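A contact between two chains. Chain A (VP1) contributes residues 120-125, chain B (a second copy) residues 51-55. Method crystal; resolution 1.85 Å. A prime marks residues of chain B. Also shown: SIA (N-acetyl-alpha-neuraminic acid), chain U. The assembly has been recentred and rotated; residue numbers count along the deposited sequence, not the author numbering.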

# COMPACT_ATOMS: atom_id res chain seq x y z
N ASP A 120 6.99 3.47 -29.65
CA ASP A 120 7.11 4.38 -30.80
C ASP A 120 6.12 5.54 -30.74
O ASP A 120 4.93 5.34 -30.47
CB ASP A 120 6.92 3.60 -32.10
CG ASP A 120 8.13 2.77 -32.48
OD1 ASP A 120 9.23 2.99 -31.92
OD2 ASP A 120 7.99 1.89 -33.35
N TYR A 121 6.64 6.75 -30.96
CA TYR A 121 5.87 8.02 -30.94
C TYR A 121 5.41 8.46 -29.54
O TYR A 121 4.78 9.51 -29.40
CB TYR A 121 4.70 7.99 -31.93
CG TYR A 121 5.13 7.71 -33.35
CD1 TYR A 121 4.92 6.46 -33.93
CD2 TYR A 121 5.80 8.69 -34.10
CE1 TYR A 121 5.34 6.20 -35.24
CE2 TYR A 121 6.22 8.43 -35.41
CZ TYR A 121 6.00 7.19 -35.96
OH TYR A 121 6.41 6.94 -37.24
N GLY A 122 5.72 7.66 -28.53
CA GLY A 122 5.26 7.95 -27.17
C GLY A 122 6.14 8.92 -26.40
O GLY A 122 7.14 9.42 -26.91
N ALA A 123 5.75 9.18 -25.15
CA ALA A 123 6.52 10.03 -24.25
C ALA A 123 7.75 9.31 -23.72
O ALA A 123 7.91 8.09 -23.89
CB ALA A 123 5.63 10.50 -23.10
N GLY A 124 8.63 10.07 -23.08
CA GLY A 124 9.78 9.50 -22.38
C GLY A 124 9.36 8.61 -21.22
O GLY A 124 8.30 8.81 -20.61
N ILE A 125 10.18 7.61 -20.94
CA ILE A 125 10.02 6.81 -19.73
C ILE A 125 10.40 7.72 -18.57
O ILE A 125 11.52 8.23 -18.52
CB ILE A 125 10.95 5.58 -19.72
CG1 ILE A 125 10.71 4.74 -20.98
CG2 ILE A 125 10.76 4.76 -18.41
CD1 ILE A 125 11.68 3.58 -21.15
N ASP B 51 0.97 16.42 -27.54
CA ASP B 51 1.71 15.17 -27.48
C ASP B 51 3.11 15.35 -26.92
O ASP B 51 3.89 16.17 -27.41
CB ASP B 51 1.72 14.49 -28.86
CG ASP B 51 0.33 14.22 -29.38
OD1 ASP B 51 0.09 14.42 -30.59
OD2 ASP B 51 -0.55 13.82 -28.57
N LEU B 52 3.41 14.60 -25.87
CA LEU B 52 4.70 14.68 -25.20
C LEU B 52 5.68 13.72 -25.84
O LEU B 52 5.42 12.52 -25.94
CB LEU B 52 4.53 14.38 -23.70
CG LEU B 52 3.73 15.42 -22.92
CD1 LEU B 52 3.06 14.79 -21.70
CD2 LEU B 52 4.58 16.62 -22.51
N GLN B 53 6.81 14.26 -26.30
CA GLN B 53 7.82 13.48 -27.01
C GLN B 53 9.22 14.00 -26.71
O GLN B 53 9.42 15.22 -26.68
CB GLN B 53 7.61 13.58 -28.53
CG GLN B 53 6.30 13.05 -29.08
CD GLN B 53 6.31 12.97 -30.59
OE1 GLN B 53 6.83 12.03 -31.17
NE2 GLN B 53 5.72 13.98 -31.23
N PRO B 54 10.19 13.09 -26.55
CA PRO B 54 11.59 13.51 -26.59
C PRO B 54 11.94 14.02 -27.98
O PRO B 54 11.61 13.37 -28.97
CB PRO B 54 12.36 12.21 -26.32
CG PRO B 54 11.35 11.22 -25.88
CD PRO B 54 10.05 11.63 -26.45
N LYS B 55 12.61 15.17 -28.06
CA LYS B 55 12.99 15.77 -29.34
C LYS B 55 13.93 14.86 -30.15
O LYS B 55 13.85 14.81 -31.37
CB LYS B 55 13.62 17.14 -29.12
CG LYS B 55 13.96 17.92 -30.39
CD LYS B 55 14.42 19.33 -30.04
CE LYS B 55 15.27 19.94 -31.14
NZ LYS B 55 15.85 21.25 -30.73
C1 SIA U . -1.60 11.47 -33.90
C2 SIA U . -2.74 12.38 -34.37
C3 SIA U . -3.77 12.52 -33.23
C4 SIA U . -3.34 13.46 -32.10
C5 SIA U . -2.83 14.79 -32.65
C6 SIA U . -1.79 14.61 -33.76
C7 SIA U . -1.44 15.96 -34.40
C8 SIA U . -0.15 15.97 -35.22
C9 SIA U . -0.28 15.29 -36.58
C10 SIA U . -2.81 16.75 -31.16
C11 SIA U . -2.15 17.41 -29.99
N5 SIA U . -2.30 15.58 -31.54
O1A SIA U . -1.85 10.56 -33.08
O1B SIA U . -0.44 11.65 -34.35
O4 SIA U . -4.43 13.72 -31.20
O6 SIA U . -2.26 13.68 -34.77
O7 SIA U . -2.55 16.43 -35.18
O8 SIA U . 0.30 17.32 -35.44
O9 SIA U . 0.25 13.97 -36.47
O10 SIA U . -3.76 17.28 -31.73
O HOH W 1 3.71 11.39 -27.62

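Two irregular loop segments from two copies of VP1 meet with their end-to-end directions 79° apart, so they cross rather than run alongside each other, and 223 Å² of surface is buried between them. The closest CA pair across the stretches is Ala123 CA and Gln53′ CA, 4.6 Å apart. No direct hydrogen bond links the stretches. The carbonyl of Leu52′ is the focus instead: its O lies 3.2 Å from Ala123 CA in a CA-H...O contact, with an angle of 126° at the hydrogen, whereas Ala123 N, 3.4 Å from Leu52′ O, is too poorly angled to hydrogen-bond. A water completes the polar link, donating to Tyr121 O at 2.8 Å and to Leu52′ O at 2.7 Å and so joining two carbonyls that cannot bond to each other. Among the side chains, Ala123 CB packs against Leu52′ CB at 4.1 Å, a small apolar contact. The ring of Pro54′ lies against main chain, its CD 3.7 Å from Gly122 O and 4.0 Å from Gly124 N. Tyr121 directs its CA-to-CB bond away and contributes mainly through its backbone. Beside the contact, Asp51′ accepts a hydrogen bond from the bound sialic acid, SIA N5 to Asp51′ OD1, at 2.8 Å and 163°.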